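Local coordinates for protein Protease/Reverse transcriptase/ribonuclease H (Eastern chimpanzee simian foamy virus, PDB 7KSF) that combines aspartic protease, reverse transcriptase and ribonuclease H in one polypeptide, probably serving polyprotein maturation and the copying of viral RNA into DNA, at residues A[28-42]-A[50-62]. The protein carries 1 engineered substitution. Numbering follows the deposited sequence.
Sequences IPESFLEDEQPIKKT and EKQQNVYYVTFKV
Thr42 O accepts the backbone N-H of Gln53, with Gln53 N at 3.0 Å, and the CA-H of Gln52 makes an additional close contact with the same oxygen. The return bond, Thr42 N to Gln53 O, is long and weak. Farther along, Val55 N reaches Lys40 O at 2.9 Å, although the bond is bent at the hydrogen. Lys41 and Asn54 form the non-hydrogen-bonded antiparallel pair between these links, and their side chains run alongside each other in the same direction. The extended lysine chain brings CE to 3.3 Å from Asn54 OD1, while the other end of the amide, ND2, lies against CB and CG of Pro38. On the other side of the sheet, the Thr42 and Val55 side chains cross at about a right angle, OG1 of the threonine against CG2 of the valine.

Before the strand begins, the chain wraps round Tyr56. Leu33 CB sits over one face of the ring, displaced toward its rim, 4.0 Å from the centroid in a CH-pi contact; Leu33 CD1 touches the same ring at CD1 and CE1. The carbonyls of Glu36 and Gln37 lie at the ring's edge, near its plane, with Gln37 O 3.2 Å from Tyr56 CD2. Tyr56 CG stands anti to its carbonyl carbon (chi1 -44°), which turns the ring into the 33-38 loop. Glu36 bends at chi2 (-57°), laying CG on Val58 CG1 while OE2 makes a salt bridge with Lys11. Ile28 CD1 meets Val58 CG2 tip to tip at 3.5 Å, extending the apolar packing into the protease core. Strands 40-43 and 52-62 form a beta hairpin whose turn is partly unmodelled, consistent with the flap of retroviral aspartic proteases, and the loop around Tyr56 packs at its base.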
loop_
_atom_site.group_PDB
_atom_site.type_symbol
_atom_site.label_atom_id
_atom_site.label_comp_id
_atom_site.label_asym_id
_atom_site.label_seq_id
_atom_site.Cartn_x
_atom_site.Cartn_y
_atom_site.Cartn_z
ATOM N N ILE A 28 -6.376 36.852 -21.092
ATOM C CA ILE A 28 -6.285 37.518 -19.795
ATOM C C ILE A 28 -7.518 37.135 -18.986
ATOM O O ILE A 28 -8.606 36.999 -19.566
ATOM C CB ILE A 28 -6.153 39.041 -19.968
ATOM C CG1 ILE A 28 -4.712 39.405 -20.344
ATOM C CG2 ILE A 28 -6.620 39.797 -18.714
ATOM C CD1 ILE A 28 -4.419 40.901 -20.339
ATOM N N PRO A 29 -7.393 36.885 -17.677
ATOM C CA PRO A 29 -8.585 36.626 -16.860
ATOM C C PRO A 29 -9.660 37.684 -17.075
ATOM O O PRO A 29 -9.372 38.877 -17.190
ATOM C CB PRO A 29 -8.044 36.655 -15.428
ATOM C CG PRO A 29 -6.639 36.201 -15.572
ATOM C CD PRO A 29 -6.148 36.675 -16.917
ATOM N N GLU A 30 -10.914 37.221 -17.116
ATOM C CA GLU A 30 -12.025 38.070 -17.543
ATOM C C GLU A 30 -12.243 39.262 -16.616
ATOM O O GLU A 30 -12.675 40.327 -17.073
ATOM C CB GLU A 30 -13.307 37.231 -17.632
ATOM C CG GLU A 30 -13.300 36.177 -18.732
ATOM C CD GLU A 30 -14.556 35.323 -18.733
ATOM O OE1 GLU A 30 -15.343 35.426 -17.771
ATOM O OE2 GLU A 30 -14.753 34.546 -19.695
ATOM N N SER A 31 -11.957 39.109 -15.320
ATOM C CA SER A 31 -12.327 40.128 -14.343
ATOM C C SER A 31 -11.540 41.425 -14.494
ATOM O O SER A 31 -11.918 42.429 -13.878
ATOM C CB SER A 31 -12.141 39.587 -12.927
ATOM O OG SER A 31 -10.766 39.477 -12.607
ATOM N N PHE A 32 -10.468 41.435 -15.283
ATOM C CA PHE A 32 -9.676 42.640 -15.486
ATOM C C PHE A 32 -10.070 43.416 -16.734
ATOM O O PHE A 32 -9.670 44.577 -16.870
ATOM C CB PHE A 32 -8.186 42.295 -15.568
ATOM C CG PHE A 32 -7.619 41.754 -14.292
ATOM C CD1 PHE A 32 -7.292 42.600 -13.247
ATOM C CD2 PHE A 32 -7.399 40.396 -14.143
ATOM C CE1 PHE A 32 -6.764 42.101 -12.072
ATOM C CE2 PHE A 32 -6.871 39.891 -12.974
ATOM C CZ PHE A 32 -6.553 40.745 -11.938
ATOM N N LEU A 33 -10.834 42.815 -17.643
ATOM C CA LEU A 33 -11.148 43.436 -18.922
ATOM C C LEU A 33 -12.546 44.044 -18.959
ATOM O O LEU A 33 -13.027 44.397 -20.036
ATOM C CB LEU A 33 -10.987 42.414 -20.048
ATOM C CG LEU A 33 -9.641 41.687 -20.054
ATOM C CD1 LEU A 33 -9.553 40.769 -21.254
ATOM C CD2 LEU A 33 -8.487 42.677 -20.048
ATOM N N GLU A 34 -13.203 44.176 -17.805
ATOM C CA GLU A 34 -14.526 44.790 -17.776
ATOM C C GLU A 34 -14.428 46.303 -17.932
ATOM O O GLU A 34 -15.108 46.895 -18.779
ATOM C CB GLU A 34 -15.242 44.421 -16.479
ATOM C CG GLU A 34 -15.476 42.930 -16.316
ATOM C CD GLU A 34 -15.924 42.556 -14.919
ATOM O OE1 GLU A 34 -15.928 43.438 -14.032
ATOM O OE2 GLU A 34 -16.272 41.376 -14.706
ATOM N N ASP A 35 -13.581 46.943 -17.123
ATOM C CA ASP A 35 -13.427 48.391 -17.193
ATOM C C ASP A 35 -12.829 48.841 -18.520
ATOM O O ASP A 35 -13.129 49.945 -18.990
ATOM C CB ASP A 35 -12.550 48.880 -16.038
ATOM C CG ASP A 35 -13.011 48.356 -14.693
ATOM O OD1 ASP A 35 -14.229 48.143 -14.525
ATOM O OD2 ASP A 35 -12.153 48.158 -13.806
ATOM N N GLU A 36 -11.983 48.015 -19.130
ATOM C CA GLU A 36 -11.274 48.423 -20.332
ATOM C C GLU A 36 -12.217 48.476 -21.530
ATOM O O GLU A 36 -13.164 47.695 -21.645
ATOM C CB GLU A 36 -10.117 47.467 -20.622
ATOM C CG GLU A 36 -9.114 47.341 -19.484
ATOM C CD GLU A 36 -8.515 48.674 -19.072
ATOM O OE1 GLU A 36 -8.309 49.542 -19.948
ATOM O OE2 GLU A 36 -8.252 48.856 -17.865
ATOM N N GLN A 37 -11.943 49.421 -22.433
ATOM C CA GLN A 37 -12.762 49.634 -23.619
ATOM C C GLN A 37 -12.300 48.722 -24.751
ATOM O O GLN A 37 -11.098 48.483 -24.906
ATOM C CB GLN A 37 -12.692 51.092 -24.066
ATOM C CG GLN A 37 -13.450 52.070 -23.169
ATOM C CD GLN A 37 -12.773 52.307 -21.828
ATOM O OE1 GLN A 37 -11.662 51.833 -21.587
ATOM N NE2 GLN A 37 -13.440 53.044 -20.949
ATOM N N PRO A 38 -13.233 48.203 -25.551
ATOM C CA PRO A 38 -12.850 47.261 -26.610
ATOM C C PRO A 38 -12.445 47.957 -27.901
ATOM O O PRO A 38 -13.118 48.884 -28.359
ATOM C CB PRO A 38 -14.118 46.420 -26.796
ATOM C CG PRO A 38 -15.255 47.275 -26.262
ATOM C CD PRO A 38 -14.676 48.482 -25.563
ATOM N N ILE A 39 -11.340 47.507 -28.492
ATOM C CA ILE A 39 -10.895 48.065 -29.765
ATOM C C ILE A 39 -11.810 47.610 -30.894
ATOM O O ILE A 39 -12.337 48.427 -31.659
ATOM C CB ILE A 39 -9.430 47.679 -30.034
ATOM C CG1 ILE A 39 -8.525 48.236 -28.933
ATOM C CG2 ILE A 39 -8.989 48.175 -31.400
ATOM C CD1 ILE A 39 -7.089 47.799 -29.064
ATOM N N LYS A 40 -12.006 46.302 -31.018
ATOM C CA LYS A 40 -12.882 45.735 -32.034
ATOM C C LYS A 40 -13.382 44.387 -31.530
ATOM O O LYS A 40 -13.092 43.984 -30.399
ATOM C CB LYS A 40 -12.153 45.632 -33.383
ATOM C CG LYS A 40 -10.870 44.809 -33.370
ATOM C CD LYS A 40 -10.079 45.022 -34.655
ATOM C CE LYS A 40 -8.828 44.160 -34.695
ATOM N NZ LYS A 40 -9.142 42.719 -34.886
ATOM N N LYS A 41 -14.141 43.688 -32.370
ATOM C CA LYS A 41 -14.748 42.418 -31.993
ATOM C C LYS A 41 -14.465 41.385 -33.070
ATOM O O LYS A 41 -14.836 41.577 -34.233
ATOM C CB LYS A 41 -16.256 42.573 -31.774
ATOM C CG LYS A 41 -16.624 43.663 -30.778
ATOM C CD LYS A 41 -18.062 43.544 -30.306
ATOM C CE LYS A 41 -18.372 44.592 -29.250
ATOM N NZ LYS A 41 -19.678 44.344 -28.588
ATOM N N THR A 42 -13.817 40.290 -32.682
ATOM C CA THR A 42 -13.471 39.206 -33.588
ATOM C C THR A 42 -14.065 37.898 -33.087
ATOM O O THR A 42 -14.281 37.715 -31.885
ATOM C CB THR A 42 -11.953 39.041 -33.729
ATOM O OG1 THR A 42 -11.392 38.688 -32.458
ATOM C CG2 THR A 42 -11.319 40.328 -34.225
ATOM N N GLU A 50 -18.971 30.489 -34.684
ATOM C CA GLU A 50 -17.749 30.904 -33.941
ATOM C C GLU A 50 -18.090 32.096 -33.037
ATOM O O GLU A 50 -18.470 33.156 -33.574
ATOM C CB GLU A 50 -16.627 31.259 -34.917
ATOM C CG GLU A 50 -16.045 30.051 -35.633
ATOM C CD GLU A 50 -15.260 30.380 -36.890
ATOM O OE1 GLU A 50 -14.247 31.099 -36.783
ATOM O OE2 GLU A 50 -15.664 29.917 -37.975
ATOM N N LYS A 51 -17.957 31.917 -31.718
ATOM C CA LYS A 51 -18.247 32.974 -30.762
ATOM C C LYS A 51 -17.302 34.155 -30.958
ATOM O O LYS A 51 -16.115 33.982 -31.248
ATOM C CB LYS A 51 -18.132 32.447 -29.331
ATOM C CG LYS A 51 -19.144 31.364 -28.978
ATOM C CD LYS A 51 -19.013 30.947 -27.520
ATOM C CE LYS A 51 -20.062 29.915 -27.133
ATOM N NZ LYS A 51 -19.956 29.536 -25.696
ATOM N N GLN A 52 -17.838 35.362 -30.794
ATOM C CA GLN A 52 -17.062 36.586 -30.914
ATOM C C GLN A 52 -16.911 37.243 -29.547
ATOM O O GLN A 52 -17.849 37.255 -28.743
ATOM C CB GLN A 52 -17.713 37.559 -31.897
ATOM C CG GLN A 52 -19.140 37.934 -31.554
ATOM C CD GLN A 52 -19.728 38.912 -32.545
ATOM O OE1 GLN A 52 -19.074 39.300 -33.513
ATOM N NE2 GLN A 52 -20.970 39.318 -32.312
ATOM N N GLN A 53 -15.720 37.777 -29.290
ATOM C CA GLN A 53 -15.382 38.385 -28.011
ATOM C C GLN A 53 -14.676 39.713 -28.249
ATOM O O GLN A 53 -14.065 39.937 -29.297
ATOM C CB GLN A 53 -14.495 37.453 -27.164
ATOM C CG GLN A 53 -15.087 36.064 -26.931
ATOM C CD GLN A 53 -14.156 35.150 -26.153
ATOM O OE1 GLN A 53 -13.108 35.579 -25.668
ATOM N NE2 GLN A 53 -14.532 33.880 -26.037
ATOM N N ASN A 54 -14.769 40.597 -27.258
ATOM C CA ASN A 54 -14.162 41.915 -27.366
ATOM C C ASN A 54 -12.639 41.824 -27.302
ATOM O O ASN A 54 -12.071 40.926 -26.676
ATOM C CB ASN A 54 -14.668 42.837 -26.256
ATOM C CG ASN A 54 -16.123 43.213 -26.432
ATOM O OD1 ASN A 54 -16.854 42.580 -27.191
ATOM N ND2 ASN A 54 -16.553 44.252 -25.725
ATOM N N VAL A 55 -11.984 42.781 -27.951
ATOM C CA VAL A 55 -10.530 42.846 -28.030
ATOM C C VAL A 55 -10.069 44.155 -27.403
ATOM O O VAL A 55 -10.655 45.213 -27.654
ATOM C CB VAL A 55 -10.039 42.733 -29.490
ATOM C CG1 VAL A 55 -8.527 42.765 -29.546
ATOM C CG2 VAL A 55 -10.567 41.459 -30.130
ATOM N N TYR A 56 -9.017 44.077 -26.587
ATOM C CA TYR A 56 -8.509 45.248 -25.880
ATOM C C TYR A 56 -7.018 45.439 -26.128
ATOM O O TYR A 56 -6.430 44.781 -26.996
ATOM C CB TYR A 56 -8.766 45.126 -24.374
ATOM C CG TYR A 56 -10.146 44.635 -23.996
ATOM C CD1 TYR A 56 -10.439 43.277 -23.968
ATOM C CD2 TYR A 56 -11.147 45.527 -23.640
ATOM C CE1 TYR A 56 -11.693 42.823 -23.614
ATOM C CE2 TYR A 56 -12.408 45.081 -23.282
ATOM C CZ TYR A 56 -12.674 43.727 -23.271
ATOM O OH TYR A 56 -13.926 43.281 -22.915
ATOM N N TYR A 57 -6.399 46.337 -25.361
ATOM C CA TYR A 57 -4.955 46.557 -25.422
ATOM C C TYR A 57 -4.528 47.121 -24.076
ATOM O O TYR A 57 -4.771 48.298 -23.791
ATOM C CB TYR A 57 -4.589 47.497 -26.567
ATOM C CG TYR A 57 -3.116 47.530 -26.914
ATOM C CD1 TYR A 57 -2.557 46.578 -27.754
ATOM C CD2 TYR A 57 -2.290 48.528 -26.412
ATOM C CE1 TYR A 57 -1.209 46.609 -28.076
ATOM C CE2 TYR A 57 -0.944 48.571 -26.731
ATOM C CZ TYR A 57 -0.407 47.608 -27.563
ATOM O OH TYR A 57 0.933 47.645 -27.882
ATOM N N VAL A 58 -3.905 46.282 -23.245
ATOM C CA VAL A 58 -3.590 46.630 -21.866
ATOM C C VAL A 58 -2.091 46.463 -21.641
ATOM O O VAL A 58 -1.383 45.830 -22.423
ATOM C CB VAL A 58 -4.385 45.779 -20.852
ATOM C CG1 VAL A 58 -5.880 46.052 -20.975
ATOM C CG2 VAL A 58 -4.088 44.299 -21.034
ATOM N N THR A 59 -1.620 47.041 -20.539
ATOM C CA THR A 59 -0.224 46.973 -20.134
ATOM C C THR A 59 -0.112 46.227 -18.814
ATOM O O THR A 59 -0.951 46.394 -17.921
ATOM C CB THR A 59 0.377 48.374 -19.998
ATOM O OG1 THR A 59 0.138 49.118 -21.198
ATOM C CG2 THR A 59 1.880 48.290 -19.759
ATOM N N PHE A 60 0.930 45.408 -18.694
ATOM C CA PHE A 60 1.143 44.597 -17.506
ATOM C C PHE A 60 2.627 44.287 -17.376
ATOM O O PHE A 60 3.382 44.347 -18.348
ATOM C CB PHE A 60 0.321 43.304 -17.558
ATOM C CG PHE A 60 0.541 42.501 -18.807
ATOM C CD1 PHE A 60 1.530 41.532 -18.858
ATOM C CD2 PHE A 60 -0.242 42.713 -19.930
ATOM C CE1 PHE A 60 1.735 40.792 -20.004
ATOM C CE2 PHE A 60 -0.042 41.976 -21.080
ATOM C CZ PHE A 60 0.948 41.014 -21.117
ATOM N N LYS A 61 3.035 43.948 -16.157
ATOM C CA LYS A 61 4.419 43.617 -15.866
ATOM C C LYS A 61 4.643 42.115 -15.976
ATOM O O LYS A 61 3.813 41.318 -15.533
ATOM C CB LYS A 61 4.810 44.091 -14.465
ATOM C CG LYS A 61 4.726 45.590 -14.257
ATOM C CD LYS A 61 5.120 45.960 -12.836
ATOM C CE LYS A 61 4.988 47.457 -12.597
ATOM N NZ LYS A 61 5.337 47.831 -11.197
ATOM N N VAL A 62 5.769 41.739 -16.573
ATOM C CA VAL A 62 6.228 40.353 -16.615
ATOM C C VAL A 62 7.620 40.337 -16.001
ATOM O O VAL A 62 8.563 40.903 -16.570
ATOM C CB VAL A 62 6.241 39.785 -18.040
ATOM C CG1 VAL A 62 6.937 38.435 -18.066
ATOM C CG2 VAL A 62 4.822 39.662 -18.569
#